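Local coordinates for uncharacterized protein (Bacteroides ovatus, PDB 4DQA), which is of unknown function but, with its concanavalin A-like lectin/glucanase domain following a BT_3987-like N-terminal domain, probably binds carbohydrate, at residues 312-324 and 329-343. Residues are numbered along the deposited sequence; the frame is centred on the assembly and turned at random. Where two conformers were deposited one is given.
Sequences LALYYKLDGSETQ and IKDATGRINGTTNGI
Tyr316 reaches across to the strand at Ile329 and packs tightly there. With its CG beside the backbone N (chi1 -73°), the ring lays one face against Asp331 CB, a CH-pi contact of 3.8 Å to the centroid. Ring and carboxylate planes are 75° apart. Tyr316 OH donates to Ile329 O, which lies at the ring edge, at 2.8 Å. Gly338 N reaches the same carbonyl from the opposite face of its plane, so two donors grip it. Ile329 CG1 also touches Tyr316 CE1.

The buried carboxylate of Asp331 ties its own type I turn, Asp331 to Gly334, to strand 312-316. Asp331 OD2 takes Tyr315 N on its anti lone pair (3.0 Å) and Thr333 OG1 on its syn one. OD1 accepts Ile336 N from above the plane. Ala332 N returns a nearly straight bond to Tyr315 O (2.8 Å). Beside this, Leu314 packs across Ile336 at about a right angle.

At the far end, the Gln324 amide pairs with the Ile343 backbone. Gln324 OE1 accepts Ile343 N in the carbonyl plane (3.0 Å), and Gln324 NE2 donates to Ile343 O (2.9 Å).

The outer side is looser. Lys330 N bonds Thr323 O directly (2.9 Å), and water also links Thr323 N to Lys330 O. Another water joins Ala313 O to Arg335 NE.

The contact spans two sheets of the concanavalin A-like domain. Strand 312-316 pairs with 282-289, with a classic bulge where Ala313 and Leu314 both face Val288. Edge strand 324-325 joins 328-330 and 337-340 in the other sheet, where Ile150 of strand 150-152 touches both Tyr316 and Ile329.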
loop_
_atom_site.group_PDB
_atom_site.type_symbol
_atom_site.label_atom_id
_atom_site.label_comp_id
_atom_site.label_asym_id
_atom_site.label_seq_id
_atom_site.Cartn_x
_atom_site.Cartn_y
_atom_site.Cartn_z
ATOM N N LEU A 312 4.447 4.982 13.028
ATOM C CA LEU A 312 3.991 5.944 12.047
ATOM C C LEU A 312 3.601 7.222 12.787
ATOM O O LEU A 312 2.614 7.243 13.528
ATOM C CB LEU A 312 2.822 5.387 11.283
ATOM C CG LEU A 312 2.258 6.207 10.149
ATOM C CD1 LEU A 312 3.306 6.523 9.053
ATOM C CD2 LEU A 312 1.055 5.472 9.541
ATOM N N ALA A 313 4.430 8.247 12.640
ATOM C CA ALA A 313 4.259 9.493 13.390
ATOM C C ALA A 313 3.370 10.513 12.692
ATOM O O ALA A 313 2.818 11.417 13.325
ATOM C CB ALA A 313 5.634 10.116 13.708
ATOM N N LEU A 314 3.243 10.388 11.372
ATOM C CA LEU A 314 2.475 11.332 10.575
ATOM C C LEU A 314 2.092 10.642 9.285
ATOM O O LEU A 314 2.922 9.956 8.683
ATOM C CB LEU A 314 3.326 12.550 10.243
ATOM C CG LEU A 314 2.602 13.603 9.403
ATOM C CD1 LEU A 314 1.569 14.281 10.286
ATOM C CD2 LEU A 314 3.557 14.602 8.781
ATOM N N TYR A 315 0.854 10.819 8.850
ATOM C CA TYR A 315 0.386 10.218 7.590
ATOM C C TYR A 315 -0.653 11.086 6.943
ATOM O O TYR A 315 -1.753 11.235 7.467
ATOM C CB TYR A 315 -0.210 8.847 7.909
ATOM C CG TYR A 315 -0.567 7.952 6.727
ATOM C CD1 TYR A 315 -0.131 8.210 5.430
ATOM C CD2 TYR A 315 -1.333 6.828 6.952
ATOM C CE1 TYR A 315 -0.463 7.342 4.371
ATOM C CE2 TYR A 315 -1.678 5.980 5.925
ATOM C CZ TYR A 315 -1.207 6.211 4.649
ATOM O OH TYR A 315 -1.578 5.332 3.663
ATOM N N TYR A 316 -0.330 11.641 5.778
ATOM C CA TYR A 316 -1.312 12.312 4.963
ATOM C C TYR A 316 -1.447 11.578 3.642
ATOM O O TYR A 316 -0.534 11.610 2.803
ATOM C CB TYR A 316 -0.902 13.766 4.684
ATOM C CG TYR A 316 -1.047 14.694 5.871
ATOM C CD1 TYR A 316 -2.307 15.008 6.373
ATOM C CD2 TYR A 316 0.064 15.227 6.513
ATOM C CE1 TYR A 316 -2.448 15.851 7.464
ATOM C CE2 TYR A 316 -0.061 16.080 7.586
ATOM C CZ TYR A 316 -1.328 16.378 8.081
ATOM O OH TYR A 316 -1.486 17.217 9.159
ATOM N N LYS A 317 -2.600 10.955 3.424
ATOM C CA LYS A 317 -2.865 10.304 2.142
ATOM C C LYS A 317 -3.030 11.340 1.032
ATOM O O LYS A 317 -2.570 11.134 -0.086
ATOM C CB LYS A 317 -4.117 9.425 2.225
ATOM C CG LYS A 317 -3.947 8.300 3.232
ATOM C CD LYS A 317 -5.120 7.297 3.276
ATOM C CE LYS A 317 -5.223 6.453 2.003
ATOM N NZ LYS A 317 -4.009 5.580 1.791
ATOM N N LEU A 318 -3.705 12.429 1.361
ATOM C CA LEU A 318 -4.074 13.494 0.407
ATOM C C LEU A 318 -4.929 12.978 -0.759
ATOM O O LEU A 318 -4.730 13.358 -1.907
ATOM C CB LEU A 318 -2.840 14.301 -0.063
ATOM C CG LEU A 318 -1.972 14.829 1.054
ATOM C CD1 LEU A 318 -0.774 15.567 0.484
ATOM C CD2 LEU A 318 -2.732 15.716 2.019
ATOM N N ASP A 319 -5.873 12.110 -0.422
ATOM C CA ASP A 319 -6.814 11.567 -1.376
ATOM C C ASP A 319 -8.235 12.027 -1.116
ATOM O O ASP A 319 -9.167 11.515 -1.743
ATOM C CB ASP A 319 -6.749 10.041 -1.385
ATOM C CG ASP A 319 -7.236 9.424 -0.076
ATOM O OD1 ASP A 319 -7.390 10.167 0.911
ATOM O OD2 ASP A 319 -7.419 8.178 -0.046
ATOM N N GLY A 320 -8.389 12.996 -0.221
ATOM C CA GLY A 320 -9.708 13.490 0.154
ATOM C C GLY A 320 -10.222 12.900 1.441
ATOM O O GLY A 320 -11.233 13.365 1.978
ATOM N N SER A 321 -9.578 11.856 1.951
ATOM C CA SER A 321 -10.074 11.224 3.171
ATOM C C SER A 321 -9.674 11.952 4.456
ATOM O O SER A 321 -10.242 11.641 5.510
ATOM C CB SER A 321 -9.614 9.767 3.241
ATOM O OG SER A 321 -8.213 9.614 3.344
ATOM N N GLU A 322 -8.762 12.916 4.398
ATOM C CA GLU A 322 -8.461 13.716 5.588
ATOM C C GLU A 322 -9.428 14.860 5.756
ATOM O O GLU A 322 -9.850 15.514 4.805
ATOM C CB GLU A 322 -7.040 14.277 5.583
ATOM C CG GLU A 322 -5.967 13.243 5.926
ATOM C CD GLU A 322 -5.295 12.582 4.738
ATOM O OE1 GLU A 322 -5.166 13.202 3.663
ATOM O OE2 GLU A 322 -4.880 11.425 4.931
ATOM N N THR A 323 -9.757 15.096 7.005
ATOM C CA THR A 323 -10.551 16.235 7.384
ATOM C C THR A 323 -9.751 17.514 7.340
ATOM O O THR A 323 -8.727 17.636 8.020
ATOM C CB THR A 323 -11.069 16.028 8.810
ATOM O OG1 THR A 323 -11.999 14.938 8.817
ATOM C CG2 THR A 323 -11.736 17.276 9.349
ATOM N N GLN A 324 -10.228 18.477 6.559
ATOM C CA GLN A 324 -9.752 19.853 6.574
ATOM C C GLN A 324 -10.857 20.759 7.039
ATOM O O GLN A 324 -11.958 20.754 6.479
ATOM C CB GLN A 324 -9.301 20.285 5.173
ATOM C CG GLN A 324 -8.087 19.519 4.699
ATOM C CD GLN A 324 -7.487 20.084 3.417
ATOM O OE1 GLN A 324 -6.992 21.217 3.396
ATOM N NE2 GLN A 324 -7.472 19.261 2.367
ATOM N N ILE A 329 -5.467 20.577 8.863
ATOM C CA ILE A 329 -5.638 19.313 8.141
ATOM C C ILE A 329 -5.219 18.202 9.115
ATOM O O ILE A 329 -4.052 18.149 9.579
ATOM C CB ILE A 329 -4.894 19.246 6.783
ATOM C CG1 ILE A 329 -5.143 17.904 6.107
ATOM C CG2 ILE A 329 -3.396 19.532 6.929
ATOM C CD1 ILE A 329 -4.622 17.851 4.645
ATOM N N LYS A 330 -6.177 17.341 9.454
ATOM C CA LYS A 330 -5.955 16.292 10.436
ATOM C C LYS A 330 -5.399 15.064 9.746
ATOM O O LYS A 330 -5.971 14.584 8.785
ATOM C CB LYS A 330 -7.270 15.946 11.124
ATOM C CG LYS A 330 -7.960 17.164 11.696
ATOM C CD LYS A 330 -9.270 16.804 12.393
ATOM C CE LYS A 330 -9.056 15.850 13.555
ATOM N NZ LYS A 330 -8.454 16.526 14.736
ATOM N N ASP A 331 -4.272 14.564 10.246
ATOM C CA ASP A 331 -3.656 13.430 9.583
ATOM C C ASP A 331 -4.415 12.134 9.872
ATOM O O ASP A 331 -5.331 12.074 10.722
ATOM C CB ASP A 331 -2.176 13.329 9.953
ATOM C CG ASP A 331 -1.935 12.417 11.111
ATOM O OD1 ASP A 331 -2.605 12.600 12.162
ATOM O OD2 ASP A 331 -1.066 11.507 10.989
ATOM N N ALA A 332 -4.031 11.102 9.130
ATOM C CA ALA A 332 -4.693 9.796 9.160
ATOM C C ALA A 332 -4.447 9.001 10.424
ATOM O O ALA A 332 -5.300 8.204 10.798
ATOM C CB ALA A 332 -4.273 9.002 7.957
ATOM N N THR A 333 -3.324 9.235 11.101
ATOM C CA THR A 333 -3.080 8.552 12.378
ATOM C C THR A 333 -3.965 9.067 13.499
ATOM O O THR A 333 -4.107 8.435 14.538
ATOM C CB THR A 333 -1.634 8.654 12.873
ATOM O OG1 THR A 333 -1.331 10.009 13.250
ATOM C CG2 THR A 333 -0.625 8.141 11.826
ATOM N N GLY A 334 -4.531 10.254 13.303
ATOM C CA GLY A 334 -5.241 10.902 14.399
ATOM C C GLY A 334 -4.322 11.595 15.390
ATOM O O GLY A 334 -4.792 12.090 16.421
ATOM N N ARG A 335 -3.022 11.628 15.108
ATOM C CA ARG A 335 -2.060 12.176 16.072
ATOM C C ARG A 335 -1.707 13.636 15.818
ATOM O O ARG A 335 -1.315 14.348 16.765
ATOM C CB ARG A 335 -0.765 11.359 16.084
ATOM C CG ARG A 335 -0.985 9.948 16.542
ATOM C CD ARG A 335 0.247 9.083 16.326
ATOM N NE ARG A 335 1.410 9.501 17.112
ATOM C CZ ARG A 335 1.617 9.194 18.384
ATOM N NH1 ARG A 335 0.731 8.476 19.049
ATOM N NH2 ARG A 335 2.721 9.607 19.011
ATOM N N ILE A 336 -1.856 14.070 14.575
ATOM C CA ILE A 336 -1.334 15.367 14.130
ATOM C C ILE A 336 -2.423 16.252 13.552
ATOM O O ILE A 336 -3.123 15.866 12.623
ATOM C CB ILE A 336 -0.295 15.202 13.011
ATOM C CG1 ILE A 336 0.887 14.342 13.461
ATOM C CG2 ILE A 336 0.223 16.576 12.520
ATOM C CD1 ILE A 336 1.560 14.862 14.663
ATOM N N ASN A 337 -2.542 17.455 14.099
ATOM C CA ASN A 337 -3.391 18.485 13.483
ATOM C C ASN A 337 -2.501 19.513 12.841
ATOM O O ASN A 337 -1.964 20.393 13.523
ATOM C CB ASN A 337 -4.226 19.150 14.571
ATOM C CG ASN A 337 -5.224 18.215 15.186
ATOM O OD1 ASN A 337 -5.826 17.417 14.500
ATOM N ND2 ASN A 337 -5.382 18.292 16.508
ATOM N N GLY A 338 -2.288 19.404 11.538
ATOM C CA GLY A 338 -1.393 20.292 10.827
ATOM C C GLY A 338 -2.085 21.587 10.436
ATOM O O GLY A 338 -3.278 21.585 10.134
ATOM N N THR A 339 -1.367 22.686 10.492
ATOM C CA THR A 339 -1.922 23.978 10.109
ATOM C C THR A 339 -1.600 24.181 8.642
ATOM O O THR A 339 -0.467 23.904 8.185
ATOM C CB THR A 339 -1.318 25.119 10.961
ATOM O OG1 THR A 339 -1.750 24.952 12.332
ATOM C CG2 THR A 339 -1.798 26.491 10.502
ATOM N N THR A 340 -2.575 24.632 7.863
ATOM C CA THR A 340 -2.395 24.713 6.419
ATOM C C THR A 340 -3.211 25.836 5.818
ATOM O O THR A 340 -4.225 26.251 6.386
ATOM C CB THR A 340 -2.791 23.368 5.740
ATOM O OG1 THR A 340 -2.592 23.441 4.334
ATOM C CG2 THR A 340 -4.241 23.037 6.008
ATOM N N ASN A 341 -2.748 26.344 4.675
ATOM C CA ASN A 341 -3.558 27.240 3.872
ATOM C C ASN A 341 -4.522 26.524 2.933
ATOM O O ASN A 341 -5.266 27.166 2.185
ATOM C CB ASN A 341 -2.713 28.305 3.152
ATOM C CG ASN A 341 -1.666 27.744 2.223
ATOM O OD1 ASN A 341 -1.215 26.614 2.348
ATOM N ND2 ASN A 341 -1.275 28.564 1.259
ATOM N N GLY A 342 -4.542 25.198 3.018
ATOM C CA GLY A 342 -5.559 24.390 2.358
ATOM C C GLY A 342 -4.970 23.587 1.218
ATOM O O GLY A 342 -4.394 24.154 0.308
ATOM N N ILE A 343 -5.138 22.283 1.279
ATOM C CA ILE A 343 -4.600 21.393 0.267
ATOM C C ILE A 343 -5.758 20.944 -0.614
ATOM O O ILE A 343 -6.589 20.109 -0.215
ATOM C CB ILE A 343 -3.890 20.199 0.884
ATOM C CG1 ILE A 343 -2.782 20.637 1.853
ATOM C CG2 ILE A 343 -3.289 19.338 -0.239
ATOM C CD1 ILE A 343 -1.774 21.652 1.318
HETATM O O HOH W 1 3.087 11.601 16.041
HETATM O O HOH W 2 -8.416 13.279 8.868
#